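Local coordinates for protein NEDD8-conjugating enzyme UBC12 (Saccharomyces cerevisiae, PDB 3O2U) that accepts the ubiquitin-like protein Rub1 (NEDD8) from its E1 enzyme and attaches it covalently to other proteins, chiefly the cullin Cdc53, at residues Asn17-Ser20 and Pro25-Ser28; Ile32-Asp37 and Thr53-Ala58; Glu74-Tyr79 and Glu161-Phe166; Lys157-Cys160 and Glu165-Glu168; Arg171-Gly176 and Val182-Ile187. All blocks are in the same frame, centred on the assembly; numbering follows the deposited sequence.

Contact 1 (Asn17-Ser20 and Pro25-Ser28); sequences NENS and PNLS
With chi1 at 180°, the side chain of Asn19 swings its CG directly opposite the backbone N, which carries the amide off the last turn of helix 3-21 and lays it against the backbone of Asn26. That loop residue is gripped twice. Asn19 OD1 accepts the backbone N-H of Asn26 at 2.8 Å, and Asn19 ND2 donates to the carbonyl O of Asn26, also at 2.8 Å. Each bond lies in the plane of the carbonyl that receives it, on a lone pair. The one from ND2 is the straighter, with 162° at the hydrogen. It also leaves close to the Asn19 amide plane, so the pair of bonds fixes the rotation of the amide.

The side chain of Asn26 takes little part. It crosses that of Asn19 at about a right angle, and CB of Asn26 sits 3.4 Å from Asn19 OD1. Pro25 packs from the loop against the last turn of the helix: its CB is 3.1 Å from the carbonyl O of Asn19 and 3.8 Å from Asn19 ND2. The Asn19 carbonyl also accepts a hydrogen bond from Ser22 OG. Further along, Ser28 is the N-cap of helix 29-39, its OG bonded to Arg31 N, so the loop joins two helix ends.

The amide of Asn19 reads Asn26 much as a neighbouring beta strand would, one acceptor and one donor matched to one residue's N-H and C=O. Turning the amide over would set donor against donor and acceptor against acceptor, so this neutral surface contact probably selects a single orientation of the amide.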
# COMPACT_ATOMS: atom_id res chain seq x y z
N ASN A 17 -17.61 22.90 7.86
CA ASN A 17 -16.85 24.03 8.41
C ASN A 17 -17.10 24.20 9.91
O ASN A 17 -16.17 24.37 10.69
CB ASN A 17 -17.16 25.33 7.66
CG ASN A 17 -16.70 25.30 6.20
OD1 ASN A 17 -15.93 24.42 5.80
ND2 ASN A 17 -17.17 26.25 5.41
N GLU A 18 -18.37 24.15 10.31
CA GLU A 18 -18.72 24.23 11.73
C GLU A 18 -17.99 23.14 12.52
O GLU A 18 -17.39 23.42 13.57
CB GLU A 18 -20.24 24.12 11.92
CG GLU A 18 -20.96 25.46 11.79
CD GLU A 18 -22.40 25.33 11.30
OE1 GLU A 18 -22.92 26.31 10.71
OE2 GLU A 18 -23.01 24.26 11.50
N ASN A 19 -18.03 21.92 12.01
CA ASN A 19 -17.43 20.78 12.70
C ASN A 19 -15.92 20.94 12.87
O ASN A 19 -15.35 20.61 13.92
CB ASN A 19 -17.73 19.48 11.93
CG ASN A 19 -17.12 18.26 12.60
OD1 ASN A 19 -17.43 17.96 13.75
ND2 ASN A 19 -16.27 17.54 11.87
N SER A 20 -15.27 21.44 11.83
CA SER A 20 -13.82 21.61 11.87
C SER A 20 -13.39 22.70 12.84
O SER A 20 -12.23 22.77 13.24
CB SER A 20 -13.28 21.91 10.47
OG SER A 20 -13.05 20.69 9.77
N PRO A 25 -13.41 17.92 16.74
CA PRO A 25 -14.31 17.73 15.60
C PRO A 25 -14.70 16.25 15.46
O PRO A 25 -13.92 15.38 15.85
CB PRO A 25 -13.45 18.15 14.40
CG PRO A 25 -12.44 19.10 14.98
CD PRO A 25 -12.14 18.56 16.35
N ASN A 26 -15.90 15.99 14.95
CA ASN A 26 -16.27 14.64 14.54
C ASN A 26 -15.42 14.23 13.36
O ASN A 26 -15.18 15.02 12.44
CB ASN A 26 -17.74 14.59 14.12
CG ASN A 26 -18.69 14.78 15.28
OD1 ASN A 26 -19.75 15.38 15.13
ND2 ASN A 26 -18.31 14.27 16.44
N LEU A 27 -14.95 12.99 13.37
CA LEU A 27 -14.16 12.49 12.26
C LEU A 27 -15.08 11.86 11.21
O LEU A 27 -16.12 11.32 11.54
CB LEU A 27 -13.13 11.47 12.77
CG LEU A 27 -12.01 12.00 13.67
CD1 LEU A 27 -11.10 10.85 14.08
CD2 LEU A 27 -11.20 13.09 12.98
N SER A 28 -14.69 11.93 9.94
CA SER A 28 -15.47 11.30 8.87
C SER A 28 -15.60 9.79 9.08
O SER A 28 -14.82 9.19 9.82
CB SER A 28 -14.83 11.57 7.53
OG SER A 28 -13.59 10.90 7.43

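Contact 2 (Ile32-Asp37 and Thr53-Ala58); sequences IRLKRD and TSPDSA. With GOL (glycerol), chain C.
Lys35 and Asp56 form the salt bridge that spans this contact, with Lys35 NZ 2.7 Å from Asp56 OD1. The ammonium uses the syn lone pair, on the side of the other carboxylate oxygen. Bends at chi3 and chi4, 66° and 57°, curl the lysine chain so that its end reaches across to the acid. The second oxygen, Asp56 OD2, accepts a hydrogen bond from glycerol O2 at 2.6 Å. Lys35 NZ makes weak bonds to the same molecule, and Ser54 OG donates to glycerol O1 at 2.8 Å. The glycerol, probably from the crystallisation liquor, also binds Asp39.

Ser54 has a second task. Its OG accepts the backbone N-H of Asp56 at 2.8 Å, an ST turn set within the type I turn Ser54-Ser57. In the UBC fold this turn belongs to the loop between strands 47-51 and 65-70, and it lies against helix 29-39. Elsewhere on the helix, Arg33 NE meets Asp37 OD1 at 2.8 Å almost in the guanidinium plane, while Asp37 OD2 takes hydrogen bonds from Tyr92 OH and Leu131 N.

Beneath the charges the packing is apolar. Pro55 puts CG 3.7 Å from Lys35 CG, the aliphatic stem of the lysine. Leu34 meets the same proline ring roughly at right angles, its CD2 4.1 Å from Pro55 CB. Arg31 and Leu38, on the same helix, also touch Pro55.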
# COMPACT_ATOMS: atom_id res chain seq x y z
N ILE A 32 -12.78 7.25 10.94
CA ILE A 32 -13.15 6.40 12.07
C ILE A 32 -12.87 4.93 11.77
O ILE A 32 -12.40 4.19 12.63
CB ILE A 32 -14.65 6.52 12.43
CG1 ILE A 32 -14.94 7.92 12.99
CG2 ILE A 32 -15.05 5.44 13.43
CD1 ILE A 32 -16.37 8.09 13.43
N ARG A 33 -13.19 4.50 10.56
CA ARG A 33 -12.94 3.11 10.16
C ARG A 33 -11.43 2.81 10.04
O ARG A 33 -10.96 1.77 10.48
CB ARG A 33 -13.66 2.82 8.84
CG ARG A 33 -13.23 1.49 8.18
CD ARG A 33 -13.71 0.24 8.96
NE ARG A 33 -12.86 -0.87 8.53
CZ ARG A 33 -13.12 -1.68 7.51
NH1 ARG A 33 -14.29 -1.61 6.88
NH2 ARG A 33 -12.22 -2.61 7.17
N LEU A 34 -10.66 3.73 9.47
CA LEU A 34 -9.21 3.54 9.45
C LEU A 34 -8.61 3.50 10.87
O LEU A 34 -7.72 2.69 11.14
CB LEU A 34 -8.53 4.60 8.58
CG LEU A 34 -7.00 4.52 8.53
CD1 LEU A 34 -6.51 3.14 8.11
CD2 LEU A 34 -6.42 5.60 7.61
N LYS A 35 -9.06 4.37 11.76
CA LYS A 35 -8.58 4.30 13.16
C LYS A 35 -8.83 2.91 13.77
O LYS A 35 -7.97 2.35 14.46
CB LYS A 35 -9.27 5.35 14.03
CG LYS A 35 -8.75 6.76 13.86
CD LYS A 35 -9.62 7.74 14.63
CE LYS A 35 -9.51 7.50 16.14
NZ LYS A 35 -8.10 7.59 16.62
N ARG A 36 -10.02 2.37 13.53
CA ARG A 36 -10.39 1.05 14.02
C ARG A 36 -9.48 -0.04 13.40
O ARG A 36 -9.02 -0.94 14.10
CB ARG A 36 -11.89 0.83 13.78
CG ARG A 36 -12.35 -0.46 13.13
CD ARG A 36 -13.88 -0.45 12.91
NE ARG A 36 -14.37 -1.54 12.07
CZ ARG A 36 -15.61 -1.65 11.61
NH1 ARG A 36 -16.52 -0.73 11.89
NH2 ARG A 36 -15.95 -2.68 10.85
N ASP A 37 -9.21 0.05 12.10
CA ASP A 37 -8.28 -0.89 11.46
C ASP A 37 -6.87 -0.78 12.06
O ASP A 37 -6.20 -1.79 12.26
CB ASP A 37 -8.19 -0.63 9.95
CG ASP A 37 -9.39 -1.14 9.19
OD1 ASP A 37 -10.45 -1.38 9.81
OD2 ASP A 37 -9.26 -1.30 7.95
N THR A 53 0.54 10.62 7.84
CA THR A 53 -0.56 11.54 8.13
C THR A 53 -1.68 10.76 8.79
O THR A 53 -2.16 9.76 8.24
CB THR A 53 -1.09 12.21 6.86
OG1 THR A 53 -0.09 13.08 6.33
CG2 THR A 53 -2.36 13.01 7.19
N SER A 54 -2.10 11.20 9.97
CA SER A 54 -3.05 10.44 10.80
C SER A 54 -4.52 10.65 10.40
O SER A 54 -4.90 11.75 10.01
CB SER A 54 -2.88 10.83 12.27
OG SER A 54 -3.96 10.37 13.07
N PRO A 55 -5.35 9.60 10.53
CA PRO A 55 -6.80 9.78 10.35
C PRO A 55 -7.40 10.69 11.44
O PRO A 55 -8.56 11.07 11.37
CB PRO A 55 -7.35 8.35 10.50
CG PRO A 55 -6.28 7.59 11.25
CD PRO A 55 -4.99 8.19 10.76
N ASP A 56 -6.59 11.03 12.44
CA ASP A 56 -7.03 11.89 13.54
C ASP A 56 -7.18 13.37 13.19
O ASP A 56 -7.57 14.16 14.05
CB ASP A 56 -6.07 11.80 14.72
CG ASP A 56 -6.16 10.48 15.44
OD1 ASP A 56 -7.29 9.95 15.52
OD2 ASP A 56 -5.13 10.00 15.93
N SER A 57 -6.83 13.77 11.97
CA SER A 57 -7.01 15.18 11.61
C SER A 57 -8.44 15.44 11.13
O SER A 57 -9.11 14.54 10.62
CB SER A 57 -5.99 15.61 10.55
OG SER A 57 -6.34 15.13 9.26
N ALA A 58 -8.92 16.67 11.31
CA ALA A 58 -10.24 17.04 10.83
C ALA A 58 -10.08 17.73 9.48
O ALA A 58 -11.06 18.12 8.85
CB ALA A 58 -10.94 17.97 11.82
C1 GOL C . -3.27 6.47 14.33
O1 GOL C . -3.20 7.75 13.74
C2 GOL C . -3.99 6.60 15.68
O2 GOL C . -5.12 7.41 15.48
C3 GOL C . -4.41 5.24 16.21
O3 GOL C . -5.82 5.09 16.08

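Contact 3 (Glu74-Tyr79 and Glu161-Phe166); sequences EGYYNY and EGEKEF
Phe166 drives an edge into the face of Tyr76, a T-shaped pair with ring planes 83° apart and centroids separated by 4.9 Å. CD2 of Phe166 stands 3.6 Å above the plane of the Tyr76 ring, over its centre. CG of Phe166 lies opposite its backbone N (chi1 -173°), and this sends the ring off helix 163-174 toward the loop. Tyr77 reaches another part of the same edge: its OH is 3.3 Å from Phe166 CZ, near the phenylalanine plane, while that hydroxyl is hydrogen-bonded to Phe106 O.

At the far end of Tyr76, OH rests 3.2 Å from Glu163 CG, against the aliphatic part of the glutamate. The tyrosines sit in a type I turn from Gly75 to Asn78, whose Gly75 O accepts from both Asn78 N and Asn78 ND2. With an alanine in place of Tyr76, the edge of Phe166 is likely to lose the face it points into, and a gap would open beside Glu163.

With no hydrogen bond across it, the contact between the loop before strand 82-87 and the start of helix 163-174 depends on the fit of the rings, and the Tyr77 hydroxyl is satisfied by Phe106 O rather than by that helix.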
# COMPACT_ATOMS: atom_id res chain seq x y z
N GLU A 74 12.38 -14.85 5.14
CA GLU A 74 12.52 -16.06 4.35
C GLU A 74 12.20 -15.76 2.88
O GLU A 74 11.69 -14.67 2.57
CB GLU A 74 11.61 -17.17 4.89
CG GLU A 74 10.12 -16.84 4.87
CD GLU A 74 9.24 -17.95 5.45
OE1 GLU A 74 9.79 -18.93 6.01
OE2 GLU A 74 8.00 -17.85 5.33
N GLY A 75 12.51 -16.69 1.98
CA GLY A 75 12.20 -16.50 0.56
C GLY A 75 13.23 -15.70 -0.24
O GLY A 75 14.29 -15.32 0.25
N TYR A 76 12.88 -15.43 -1.50
CA TYR A 76 13.80 -14.77 -2.43
C TYR A 76 14.30 -13.41 -1.95
O TYR A 76 15.44 -13.02 -2.22
CB TYR A 76 13.10 -14.57 -3.76
CG TYR A 76 12.83 -15.85 -4.50
CD1 TYR A 76 13.87 -16.69 -4.88
CD2 TYR A 76 11.53 -16.21 -4.85
CE1 TYR A 76 13.64 -17.85 -5.58
CE2 TYR A 76 11.28 -17.37 -5.56
CZ TYR A 76 12.34 -18.19 -5.92
OH TYR A 76 12.11 -19.35 -6.61
N TYR A 77 13.43 -12.69 -1.25
CA TYR A 77 13.68 -11.31 -0.86
C TYR A 77 14.07 -11.23 0.60
O TYR A 77 14.03 -10.17 1.19
CB TYR A 77 12.42 -10.46 -1.12
CG TYR A 77 11.99 -10.47 -2.56
CD1 TYR A 77 12.47 -9.52 -3.46
CD2 TYR A 77 11.15 -11.47 -3.05
CE1 TYR A 77 12.10 -9.54 -4.79
CE2 TYR A 77 10.78 -11.50 -4.38
CZ TYR A 77 11.27 -10.54 -5.24
OH TYR A 77 10.89 -10.55 -6.57
N ASN A 78 14.45 -12.37 1.17
CA ASN A 78 14.83 -12.42 2.57
C ASN A 78 15.78 -11.29 2.96
O ASN A 78 16.78 -11.02 2.28
CB ASN A 78 15.41 -13.79 2.96
CG ASN A 78 16.74 -14.08 2.29
OD1 ASN A 78 17.78 -13.71 2.80
ND2 ASN A 78 16.70 -14.73 1.15
N TYR A 79 15.42 -10.61 4.04
CA TYR A 79 16.20 -9.53 4.64
C TYR A 79 16.33 -8.23 3.81
O TYR A 79 17.04 -7.30 4.21
CB TYR A 79 17.54 -10.06 5.13
CG TYR A 79 17.30 -11.08 6.21
CD1 TYR A 79 17.08 -10.69 7.51
CD2 TYR A 79 17.21 -12.44 5.91
CE1 TYR A 79 16.82 -11.59 8.51
CE2 TYR A 79 16.95 -13.37 6.91
CZ TYR A 79 16.75 -12.93 8.21
OH TYR A 79 16.50 -13.83 9.22
N GLU A 161 11.93 -19.26 -15.40
CA GLU A 161 13.21 -19.87 -15.77
C GLU A 161 13.90 -20.61 -14.63
O GLU A 161 15.06 -21.02 -14.77
CB GLU A 161 14.17 -18.81 -16.32
CG GLU A 161 14.20 -18.69 -17.83
CD GLU A 161 15.23 -17.67 -18.29
OE1 GLU A 161 16.24 -17.50 -17.58
OE2 GLU A 161 15.03 -17.03 -19.35
N GLY A 162 13.22 -20.79 -13.51
CA GLY A 162 13.80 -21.53 -12.40
C GLY A 162 14.12 -20.71 -11.17
O GLY A 162 14.13 -19.47 -11.21
N GLU A 163 14.39 -21.40 -10.08
CA GLU A 163 14.53 -20.78 -8.77
C GLU A 163 15.94 -20.27 -8.46
O GLU A 163 16.09 -19.24 -7.80
CB GLU A 163 14.09 -21.76 -7.67
CG GLU A 163 12.65 -22.23 -7.84
CD GLU A 163 12.25 -23.26 -6.79
OE1 GLU A 163 11.05 -23.60 -6.72
OE2 GLU A 163 13.14 -23.72 -6.04
N LYS A 164 16.96 -20.99 -8.91
CA LYS A 164 18.33 -20.54 -8.68
C LYS A 164 18.57 -19.26 -9.48
O LYS A 164 19.23 -18.34 -9.02
CB LYS A 164 19.34 -21.62 -9.07
N GLU A 165 18.01 -19.23 -10.68
CA GLU A 165 18.15 -18.10 -11.58
C GLU A 165 17.46 -16.85 -11.03
O GLU A 165 18.04 -15.77 -11.01
CB GLU A 165 17.57 -18.44 -12.96
CG GLU A 165 18.43 -19.40 -13.80
CD GLU A 165 18.22 -20.87 -13.45
OE1 GLU A 165 17.62 -21.18 -12.40
OE2 GLU A 165 18.66 -21.74 -14.24
N PHE A 166 16.22 -17.02 -10.58
CA PHE A 166 15.46 -15.90 -10.05
C PHE A 166 16.08 -15.46 -8.74
O PHE A 166 16.17 -14.28 -8.45
CB PHE A 166 13.98 -16.27 -9.87
CG PHE A 166 13.11 -15.11 -9.48
CD1 PHE A 166 12.76 -14.14 -10.40
CD2 PHE A 166 12.63 -15.00 -8.18
CE1 PHE A 166 11.96 -13.07 -10.03
CE2 PHE A 166 11.82 -13.94 -7.81
CZ PHE A 166 11.48 -12.98 -8.74

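Contact 4 (Lys157-Cys160 and Glu165-Glu168); sequences KLLC and EFAE
Here Leu158 and Leu159 pack against Phe166 across a tight turn between two successive helices of the UBC fold: helix 153-160 ends and helix 163-174 begins after only two residues. The contact is apolar, and no hydrogen bond crosses it. The backbones come close, with Leu159 CA 5.2 Å from Phe166 CA.

Phe166 is held on two sides by successive residues of the earlier helix. Leu159 lays a methyl over one face of the ring: CD1 is 3.9 Å from the Phe166 centroid and 22° off the normal, a CH-pi contact displaced toward the rim at CD2. Its chi1 of -173° places CG beside the carbonyl carbon, from where CD1 extends across the aromatic surface. The ring also borders the helix backbone, its CD1 3.6 Å from Leu159 N.

Leu158 comes in at the edge instead. Its CB lies near the ring plane, 3.8 Å from Phe166 CD1, and its carbonyl O is 3.7 Å from Phe166 CB. The helices thus meet through side chain against backbone as well as side chain against side chain. Outside the pair, Leu158 touches Phe106 and Leu159 touches Pro145, so the end of helix 153-160 also rests on loops nearby.

One methyl of Leu158 turns to Glu165 instead. With chi1 at -108°, away from the usual staggered positions, its CD2 reaches the backbone of the second helix, 3.4 Å from the carbonyl O of Glu165.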
# COMPACT_ATOMS: atom_id res chain seq x y z
N LYS A 157 9.52 -13.53 -16.38
CA LYS A 157 10.26 -14.50 -17.19
C LYS A 157 11.25 -15.29 -16.36
O LYS A 157 11.30 -16.52 -16.45
CB LYS A 157 11.00 -13.82 -18.34
CG LYS A 157 10.10 -13.27 -19.43
CD LYS A 157 10.90 -12.47 -20.45
CE LYS A 157 9.99 -11.76 -21.45
NZ LYS A 157 10.69 -10.60 -22.09
N LEU A 158 12.05 -14.60 -15.56
CA LEU A 158 13.09 -15.24 -14.76
C LEU A 158 12.55 -16.22 -13.72
O LEU A 158 13.19 -17.22 -13.39
CB LEU A 158 13.94 -14.20 -14.05
CG LEU A 158 15.35 -14.01 -14.58
CD1 LEU A 158 15.49 -12.64 -15.26
CD2 LEU A 158 16.35 -14.14 -13.45
N LEU A 159 11.37 -15.91 -13.18
CA LEU A 159 10.76 -16.73 -12.16
C LEU A 159 10.36 -18.06 -12.80
O LEU A 159 10.51 -19.12 -12.19
CB LEU A 159 9.55 -16.02 -11.56
CG LEU A 159 8.86 -16.67 -10.35
CD1 LEU A 159 9.88 -17.07 -9.28
CD2 LEU A 159 7.81 -15.75 -9.78
N CYS A 160 9.88 -17.99 -14.03
CA CYS A 160 9.57 -19.19 -14.80
C CYS A 160 10.84 -19.98 -15.15
O CYS A 160 10.83 -21.20 -15.18
CB CYS A 160 8.81 -18.83 -16.07
SG CYS A 160 7.22 -18.02 -15.77
N GLU A 165 18.01 -19.23 -10.68
CA GLU A 165 18.15 -18.10 -11.58
C GLU A 165 17.46 -16.85 -11.03
O GLU A 165 18.04 -15.77 -11.01
CB GLU A 165 17.57 -18.44 -12.96
CG GLU A 165 18.43 -19.40 -13.80
CD GLU A 165 18.22 -20.87 -13.45
OE1 GLU A 165 17.62 -21.18 -12.40
OE2 GLU A 165 18.66 -21.74 -14.24
N PHE A 166 16.22 -17.02 -10.58
CA PHE A 166 15.46 -15.90 -10.05
C PHE A 166 16.08 -15.46 -8.74
O PHE A 166 16.17 -14.28 -8.45
CB PHE A 166 13.98 -16.27 -9.87
CG PHE A 166 13.11 -15.11 -9.48
CD1 PHE A 166 12.76 -14.14 -10.40
CD2 PHE A 166 12.63 -15.00 -8.18
CE1 PHE A 166 11.96 -13.07 -10.03
CE2 PHE A 166 11.82 -13.94 -7.81
CZ PHE A 166 11.48 -12.98 -8.74
N ALA A 167 16.52 -16.43 -7.94
CA ALA A 167 17.12 -16.13 -6.65
C ALA A 167 18.35 -15.24 -6.78
O ALA A 167 18.56 -14.34 -5.98
CB ALA A 167 17.47 -17.40 -5.91
N GLU A 168 19.17 -15.50 -7.79
CA GLU A 168 20.39 -14.73 -7.97
C GLU A 168 20.12 -13.37 -8.58
O GLU A 168 20.81 -12.40 -8.27
CB GLU A 168 21.41 -15.51 -8.80
CG GLU A 168 22.03 -16.69 -8.05
CD GLU A 168 23.06 -17.44 -8.89
OE1 GLU A 168 23.15 -17.15 -10.11
OE2 GLU A 168 23.77 -18.31 -8.34

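Contact 5 (Arg171-Gly176 and Val182-Ile187)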
# COMPACT_ATOMS: atom_id res chain seq x y z
N ARG A 171 18.86 -11.30 -5.65
CA ARG A 171 20.00 -10.93 -4.81
C ARG A 171 20.82 -9.80 -5.44
O ARG A 171 21.25 -8.89 -4.73
CB ARG A 171 20.89 -12.15 -4.52
CG ARG A 171 20.21 -13.25 -3.68
CD ARG A 171 21.23 -14.25 -3.08
NE ARG A 171 21.51 -15.40 -3.95
CZ ARG A 171 21.24 -16.67 -3.63
NH1 ARG A 171 20.69 -16.97 -2.46
NH2 ARG A 171 21.53 -17.64 -4.49
N LEU A 172 21.04 -9.85 -6.75
CA LEU A 172 21.77 -8.79 -7.44
C LEU A 172 21.02 -7.45 -7.38
O LEU A 172 21.58 -6.42 -7.05
CB LEU A 172 22.00 -9.15 -8.91
CG LEU A 172 22.44 -8.03 -9.86
CD1 LEU A 172 23.82 -7.52 -9.50
CD2 LEU A 172 22.44 -8.54 -11.31
N THR A 173 19.75 -7.48 -7.77
CA THR A 173 18.95 -6.26 -7.83
C THR A 173 18.74 -5.60 -6.45
O THR A 173 18.78 -4.38 -6.34
CB THR A 173 17.61 -6.51 -8.52
OG1 THR A 173 16.91 -7.58 -7.85
CG2 THR A 173 17.85 -6.92 -9.96
N MET A 174 18.53 -6.43 -5.43
CA MET A 174 18.37 -5.94 -4.05
C MET A 174 19.64 -5.29 -3.53
O MET A 174 19.58 -4.49 -2.60
CB MET A 174 17.97 -7.07 -3.07
CG MET A 174 16.58 -7.65 -3.28
SD MET A 174 15.88 -8.39 -1.79
CE MET A 174 17.24 -9.36 -1.18
N SER A 175 20.79 -5.64 -4.12
CA SER A 175 22.06 -5.02 -3.76
C SER A 175 22.36 -3.81 -4.64
O SER A 175 23.48 -3.30 -4.64
CB SER A 175 23.21 -6.02 -3.91
OG SER A 175 23.13 -7.05 -2.94
N GLY A 176 21.37 -3.38 -5.41
CA GLY A 176 21.53 -2.22 -6.26
C GLY A 176 22.02 -2.51 -7.67
O GLY A 176 22.38 -1.58 -8.40
N VAL A 182 18.03 -1.79 -16.57
CA VAL A 182 17.40 -1.03 -15.50
C VAL A 182 18.09 -1.29 -14.16
O VAL A 182 18.38 -2.43 -13.81
CB VAL A 182 15.87 -1.24 -15.46
CG1 VAL A 182 15.46 -2.35 -16.39
CG2 VAL A 182 15.37 -1.48 -14.03
N LYS A 183 18.39 -0.20 -13.46
CA LYS A 183 19.06 -0.27 -12.18
C LYS A 183 18.04 -0.32 -11.04
O LYS A 183 17.08 0.45 -11.01
CB LYS A 183 20.00 0.93 -11.99
CG LYS A 183 20.92 0.77 -10.78
CD LYS A 183 21.15 2.08 -10.04
CE LYS A 183 21.08 1.87 -8.52
NZ LYS A 183 22.26 1.15 -7.97
N TYR A 184 18.25 -1.23 -10.10
CA TYR A 184 17.34 -1.38 -8.99
C TYR A 184 17.98 -0.82 -7.73
O TYR A 184 19.21 -0.69 -7.66
CB TYR A 184 16.96 -2.86 -8.85
CG TYR A 184 16.11 -3.32 -10.02
CD1 TYR A 184 14.73 -3.27 -9.95
CD2 TYR A 184 16.70 -3.72 -11.21
CE1 TYR A 184 13.94 -3.65 -11.04
CE2 TYR A 184 15.93 -4.11 -12.30
CZ TYR A 184 14.54 -4.07 -12.20
OH TYR A 184 13.75 -4.43 -13.27
N ASP A 185 17.16 -0.50 -6.74
CA ASP A 185 17.67 0.09 -5.50
C ASP A 185 18.34 -0.93 -4.58
O ASP A 185 17.94 -2.09 -4.53
CB ASP A 185 16.54 0.77 -4.73
CG ASP A 185 16.04 2.02 -5.42
OD1 ASP A 185 16.84 2.66 -6.15
OD2 ASP A 185 14.87 2.36 -5.23
N ASN A 186 19.34 -0.47 -3.84
CA ASN A 186 19.95 -1.25 -2.78
C ASN A 186 19.04 -1.23 -1.57
O ASN A 186 18.87 -0.20 -0.92
CB ASN A 186 21.31 -0.64 -2.42
CG ASN A 186 22.07 -1.47 -1.40
OD1 ASN A 186 21.49 -1.96 -0.43
ND2 ASN A 186 23.37 -1.61 -1.60
N ILE A 187 18.42 -2.38 -1.26
CA ILE A 187 17.50 -2.44 -0.14
C ILE A 187 17.93 -3.40 0.99
O ILE A 187 17.15 -3.67 1.90
CB ILE A 187 16.05 -2.81 -0.58
CG1 ILE A 187 16.01 -4.22 -1.18
CG2 ILE A 187 15.50 -1.80 -1.58
CD1 ILE A 187 14.60 -4.69 -1.54
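A Schellman motif ends helix 163-174 here, and the segment 182-187 packs against it. Gly176, with positive phi, is the C-prime residue: its N bonds Thr173 O at 2.9 Å, and Gly177 N bonds Leu172 O.

Two hydrogen bonds tie the segments together. Ile187 N gives its hydrogen to Met174 O at 2.8 Å, and Lys183 NZ reaches Gly176 O at 2.8 Å, in the carbonyl plane on a lone pair. Bends along the lysine chain bring NZ round to Gly176 O. A C-H contact supports them, with Gly176 CA 3.1 Å from Tyr184 O.

Thr173 and Tyr184 lie side by side, pointing the same way, with Thr173 CG2 3.6 Å from Tyr184 CD2. A chi1 of 56° turns Thr173 OG1 back to its own helix, where it bonds Ala169 O and Val170 O, leaving the methyl for the ring. Replacing Tyr184 with an alanine would probably leave that methyl without its aromatic neighbour and deprive Phe106 of an edge-to-face partner. On the other flank, Met174 SD touches Ile187 CD1 at 3.9 Å.

Strands 178-179 and 182-183 form a small antiparallel hairpin, the second of them opening segment 182-187, that turns the chain back past the helix end. Beyond it, Asp185 pairs with Lys104 and Ile187 with Ser81 through backbone bonds, so the helix terminus is joined to loops near strands 98-101 and 82-87.

How the contacts relate
The five contacts fall into two groups on opposite sides of the chain's centre. Contacts 1, 2 and 3 come in series. Contacts 1 and 2, centres 13 Å apart, involve the successive helices 3-21 and 29-39 and touch through Leu27 on Lys35 and Pro25 on Ala58. Contacts 3 and 4, centres 7 Å apart, end on the same part of helix 163-174 and share Phe166. Contact 5 follows, its centre 14 Å from both; its Met174 packs on Tyr77 of contact 3, while its helix segment follows that of contact 4. About 37 Å separates the centres of contacts 2 and 3. The two groups therefore lie toward opposite ends of the elongated chain, away from the predicted thioester cysteine, Cys117.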